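Local coordinates for protein CofB (Escherichia coli, PDB 5AX6) that is the trimeric minor pilin subunit of the CFA/III type IVb pilus of human enterotoxigenic E. coli and probably takes part in pilus assembly, at residues Tyr181-Asn186 with Trp193-Ile198; Gln386-Ser391 with Thr484-Glu489. All blocks are in the same frame, centred on the assembly; numbering follows the deposited sequence. Where two conformers were deposited one is given.

How the interactions relate
Interactions 1 and 2 sit in separate parts of an elongated subunit, on opposite sides of its centre. Their own centres are 75 Å apart and their nearest atoms about 56 Å, and they do not touch. Interaction 1 is local, a hairpin pairing of neighbouring strands in the pilin domain; interaction 2 joins residues more than ninety positions apart in the C-terminal domain, through a disulfide. Along the chain the first closes before the second opens. The trimer reaches both: Y181 of interaction 1 meets Q48 of a second subunit through its hydroxyl, whereas around 386-391 and 484-489 both other subunits pack, and S391 carries a sheet across the interface.

Interaction 1 (Tyr181-Asn186 with Trp193-Ile198); sequences YVVERN and WRLTTI
The methyl CG2 of V183 rests against the benzo side of W193, 3.5 Å from CE3, while CG1 turns to CD2 of L195, which also meets CD1 of Y181. On W193 the aliphatic part of R185 lies over one face: CD stands 3.7 Å from the centroid of the six-membered ring, a CH-pi contact. The R185 chain, extended from CG to NE, runs on past CD, and its guanidinium lies over CZ2 of W193, the two planes 15° apart. R185 NH1 and W193 NE1 both turn to D124, which holds their polar ends together. Between the strands, E184 and R194 form the antiparallel hydrogen-bonded pair, and T196 N bonds to V182 O. Outward from this ladder, E184 OE1 accepts from T196 OG1 at 2.8 Å through its anti lone pair and also receives a water that bridges to T197 N. E184 OE2 makes a salt bridge with R194 NH2 at 2.9 Å, coming from outside the guanidinium plane. The same NH2 reaches N186 OD1, in plane and nearly straight at 170°; K219 NZ shares that oxygen. E184 thus links T196 to R194 across the hairpin, and the two acceptors on R194 NH2 probably limit the turning of its guanidinium.

Interaction 2 (Gln386-Ser391 with Thr484-Glu489); sequences QDCPVS and TWCSTE
A disulfide joins C388, in an irregular loop, to C486, on strand 478-487, although nearly a hundred residues separate them in the chain. C388 SG and C486 SG lie 2.1 Å apart and the torsion about the S-S bond is -88°, close to the 90° magnitude that a relaxed disulfide prefers. Each cysteine points its CB at the other segment, and in both SG stands anti to the carbonyl carbon, which brings the two sulfurs together between the backbones. C388 CA and C486 CA are 5.9 Å apart. The sulfur of C486 is lined on the loop side by Q386 CG at 3.9 Å and by P389 CD at 4.2 Å.

Beside the bridge, the Q386 chain bends at chi2, bringing CD toward the strand. Q386 NE2 then gives a weak hydrogen bond to W485 O, 3.0 Å away with an angle of 129° at the hydrogen, and also donates to R400 O on the adjoining strand 398-409; OE1 accepts from W453 NE1. An alanine in place of Q386 would probably leave W453 NE1 without this acceptor and open a gap beside the C486 sulfur.

Strand 478-487 is an inner strand of its sheet, flanked by strands 341-353 and 398-409, and M335 of a second subunit packs on Q386 and T484. The disulfide ties the loop covalently to this inner strand at C388, and the weak bond from Q386 would add little to that restraint, while the buried Q386 amide has its oxygen and nitrogen satisfied by W453 NE1, R400 O and, weakly, W485 O.

Interaction 1 (Tyr181-Asn186 with Trp193-Ile198)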
# COMPACT_ATOMS: atom_id res chain seq x y z
N TYR A 181 33.67 -11.78 27.18
CA TYR A 181 34.56 -12.30 28.21
C TYR A 181 36.00 -12.11 27.80
O TYR A 181 36.33 -12.14 26.61
CB TYR A 181 34.30 -13.79 28.47
CG TYR A 181 33.14 -14.08 29.38
CD1 TYR A 181 33.35 -14.58 30.65
CD2 TYR A 181 31.84 -13.85 28.97
CE1 TYR A 181 32.29 -14.86 31.50
CE2 TYR A 181 30.77 -14.12 29.80
CZ TYR A 181 31.00 -14.63 31.06
OH TYR A 181 29.93 -14.89 31.89
N VAL A 182 36.87 -11.93 28.79
CA VAL A 182 38.30 -11.95 28.55
C VAL A 182 38.78 -13.40 28.56
O VAL A 182 38.43 -14.17 29.46
CB VAL A 182 39.07 -11.13 29.61
CG1 VAL A 182 40.56 -11.28 29.42
CG2 VAL A 182 38.66 -9.67 29.54
N VAL A 183 39.55 -13.79 27.55
CA VAL A 183 40.10 -15.13 27.52
C VAL A 183 41.62 -15.07 27.40
O VAL A 183 42.18 -14.04 27.04
CB VAL A 183 39.49 -15.98 26.38
CG1 VAL A 183 37.99 -16.18 26.64
CG2 VAL A 183 39.72 -15.33 25.01
N GLU A 184 42.27 -16.18 27.72
CA GLU A 184 43.72 -16.21 27.72
C GLU A 184 44.22 -17.58 27.31
O GLU A 184 43.52 -18.59 27.43
CB GLU A 184 44.27 -15.85 29.11
CG GLU A 184 43.85 -16.84 30.19
CD GLU A 184 44.33 -16.46 31.59
OE1 GLU A 184 43.81 -15.47 32.16
OE2 GLU A 184 45.22 -17.16 32.11
N ARG A 185 45.45 -17.61 26.81
CA ARG A 185 46.12 -18.88 26.59
C ARG A 185 47.60 -18.69 26.89
O ARG A 185 48.11 -17.56 26.86
CB ARG A 185 45.91 -19.38 25.17
CG ARG A 185 46.39 -18.45 24.10
CD ARG A 185 45.99 -18.97 22.73
NE ARG A 185 46.38 -18.06 21.66
CZ ARG A 185 46.11 -18.26 20.38
NH1 ARG A 185 45.44 -19.33 19.99
NH2 ARG A 185 46.51 -17.37 19.48
N ASN A 186 48.27 -19.79 27.21
CA ASN A 186 49.66 -19.74 27.62
C ASN A 186 50.57 -19.66 26.41
O ASN A 186 51.68 -19.15 26.49
CB ASN A 186 50.01 -20.96 28.48
CG ASN A 186 49.24 -20.98 29.79
OD1 ASN A 186 48.93 -19.92 30.34
ND2 ASN A 186 48.93 -22.17 30.29
N TRP A 193 42.83 -21.74 24.56
CA TRP A 193 42.00 -20.68 25.14
C TRP A 193 41.22 -21.12 26.37
O TRP A 193 40.67 -22.22 26.40
CB TRP A 193 41.00 -20.16 24.10
CG TRP A 193 41.61 -19.40 22.97
CD1 TRP A 193 41.66 -19.77 21.65
CD2 TRP A 193 42.26 -18.12 23.06
NE1 TRP A 193 42.29 -18.79 20.91
CE2 TRP A 193 42.67 -17.77 21.76
CE3 TRP A 193 42.52 -17.24 24.11
CZ2 TRP A 193 43.34 -16.58 21.48
CZ3 TRP A 193 43.18 -16.06 23.84
CH2 TRP A 193 43.59 -15.74 22.53
N ARG A 194 41.15 -20.26 27.38
CA ARG A 194 40.32 -20.50 28.55
C ARG A 194 39.84 -19.16 29.11
O ARG A 194 40.44 -18.12 28.83
CB ARG A 194 41.09 -21.27 29.63
CG ARG A 194 42.26 -20.46 30.18
CD ARG A 194 42.90 -21.08 31.43
NE ARG A 194 44.10 -20.33 31.78
CZ ARG A 194 45.29 -20.54 31.23
NH1 ARG A 194 45.46 -21.51 30.34
NH2 ARG A 194 46.32 -19.78 31.59
N LEU A 195 38.76 -19.19 29.88
CA LEU A 195 38.27 -17.97 30.51
C LEU A 195 39.32 -17.41 31.47
O LEU A 195 39.87 -18.13 32.29
CB LEU A 195 36.95 -18.22 31.23
CG LEU A 195 35.79 -18.65 30.35
CD1 LEU A 195 34.60 -19.04 31.21
CD2 LEU A 195 35.42 -17.52 29.40
N THR A 196 39.60 -16.12 31.35
CA THR A 196 40.40 -15.44 32.36
C THR A 196 39.58 -15.37 33.64
O THR A 196 38.37 -15.15 33.58
CB THR A 196 40.80 -14.04 31.88
OG1 THR A 196 41.70 -14.16 30.77
CG2 THR A 196 41.48 -13.25 33.01
N THR A 197 40.21 -15.61 34.79
CA THR A 197 39.47 -15.57 36.06
C THR A 197 40.12 -14.65 37.08
O THR A 197 41.34 -14.44 37.07
CB THR A 197 39.35 -16.97 36.72
OG1 THR A 197 40.66 -17.52 36.92
CG2 THR A 197 38.50 -17.93 35.86
N ILE A 198 39.28 -14.11 37.96
CA ILE A 198 39.70 -13.31 39.11
C ILE A 198 39.15 -14.01 40.35
O ILE A 198 37.94 -14.02 40.57
CB ILE A 198 39.16 -11.87 39.04
CG1 ILE A 198 39.63 -11.16 37.76
CG2 ILE A 198 39.56 -11.09 40.28
CD1 ILE A 198 41.12 -11.09 37.63
O HOH W 1 43.01 -16.17 34.67
O HOH W 2 46.48 -22.10 27.81

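Interaction 2 (Gln386-Ser391 with Thr484-Glu489)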
# COMPACT_ATOMS: atom_id res chain seq x y z
N GLN A 386 -13.87 29.84 -7.87
CA GLN A 386 -13.61 28.53 -7.27
C GLN A 386 -12.41 28.59 -6.35
O GLN A 386 -11.56 29.46 -6.48
CB GLN A 386 -13.37 27.48 -8.36
CG GLN A 386 -12.16 27.77 -9.25
CD GLN A 386 -12.49 28.64 -10.47
OE1 GLN A 386 -13.32 29.55 -10.39
NE2 GLN A 386 -11.84 28.37 -11.59
N ASP A 387 -12.36 27.65 -5.40
CA ASP A 387 -11.17 27.46 -4.58
C ASP A 387 -10.25 26.49 -5.28
O ASP A 387 -10.70 25.45 -5.75
CB ASP A 387 -11.53 26.94 -3.19
CG ASP A 387 -12.34 27.93 -2.39
OD1 ASP A 387 -11.99 29.13 -2.40
OD2 ASP A 387 -13.33 27.50 -1.76
N CYS A 388 -8.96 26.80 -5.36
CA CYS A 388 -8.04 25.89 -6.01
C CYS A 388 -7.55 24.85 -5.02
O CYS A 388 -7.53 25.11 -3.82
CB CYS A 388 -6.89 26.66 -6.64
SG CYS A 388 -7.50 27.64 -8.06
N PRO A 389 -7.16 23.67 -5.51
CA PRO A 389 -6.70 22.60 -4.61
C PRO A 389 -5.27 22.83 -4.14
O PRO A 389 -4.62 23.79 -4.55
CB PRO A 389 -6.80 21.34 -5.48
CG PRO A 389 -6.61 21.85 -6.88
CD PRO A 389 -7.24 23.23 -6.92
N VAL A 390 -4.79 21.95 -3.26
CA VAL A 390 -3.43 22.03 -2.75
C VAL A 390 -2.44 21.86 -3.89
O VAL A 390 -2.65 21.07 -4.81
CB VAL A 390 -3.16 20.95 -1.67
CG1 VAL A 390 -1.70 20.93 -1.28
CG2 VAL A 390 -4.06 21.17 -0.45
N SER A 391 -1.36 22.63 -3.85
CA SER A 391 -0.31 22.49 -4.85
C SER A 391 1.04 22.36 -4.16
O SER A 391 1.20 22.79 -3.02
CB SER A 391 -0.31 23.68 -5.82
OG SER A 391 -0.04 24.89 -5.13
N THR A 484 -13.97 26.34 -16.60
CA THR A 484 -13.35 26.80 -15.37
C THR A 484 -12.31 25.78 -14.91
O THR A 484 -12.54 24.57 -15.02
CB THR A 484 -14.40 27.01 -14.26
OG1 THR A 484 -15.03 25.76 -13.93
CG2 THR A 484 -15.45 28.01 -14.70
N TRP A 485 -11.17 26.26 -14.41
CA TRP A 485 -10.12 25.36 -13.95
C TRP A 485 -9.15 26.17 -13.10
O TRP A 485 -9.35 27.37 -12.92
CB TRP A 485 -9.41 24.68 -15.14
CG TRP A 485 -8.49 25.55 -15.98
CD1 TRP A 485 -7.12 25.51 -15.99
CD2 TRP A 485 -8.87 26.55 -16.95
NE1 TRP A 485 -6.63 26.43 -16.89
CE2 TRP A 485 -7.67 27.08 -17.48
CE3 TRP A 485 -10.09 27.05 -17.40
CZ2 TRP A 485 -7.67 28.09 -18.46
CZ3 TRP A 485 -10.09 28.07 -18.37
CH2 TRP A 485 -8.88 28.57 -18.88
N CYS A 486 -8.13 25.53 -12.54
CA CYS A 486 -7.09 26.28 -11.83
C CYS A 486 -5.76 26.00 -12.50
O CYS A 486 -5.55 24.91 -13.03
CB CYS A 486 -7.04 25.88 -10.34
SG CYS A 486 -8.50 26.33 -9.39
N SER A 487 -4.86 26.97 -12.46
CA SER A 487 -3.60 26.86 -13.18
C SER A 487 -2.52 27.77 -12.61
O SER A 487 -2.82 28.80 -12.02
CB SER A 487 -3.82 27.20 -14.66
OG SER A 487 -2.64 27.02 -15.42
N THR A 488 -1.26 27.38 -12.80
CA THR A 488 -0.15 28.28 -12.50
C THR A 488 -0.06 29.37 -13.57
O THR A 488 0.57 30.41 -13.34
CB THR A 488 1.17 27.53 -12.44
OG1 THR A 488 1.31 26.70 -13.60
CG2 THR A 488 1.22 26.66 -11.19
N GLU A 489 -0.69 29.14 -14.72
CA GLU A 489 -0.79 30.17 -15.76
C GLU A 489 -1.86 31.16 -15.33
O GLU A 489 -3.00 30.79 -15.08
CB GLU A 489 -1.14 29.54 -17.12
CG GLU A 489 -0.15 28.47 -17.58
CD GLU A 489 -0.60 27.73 -18.84
OE1 GLU A 489 -0.86 28.39 -19.86
OE2 GLU A 489 -0.69 26.48 -18.80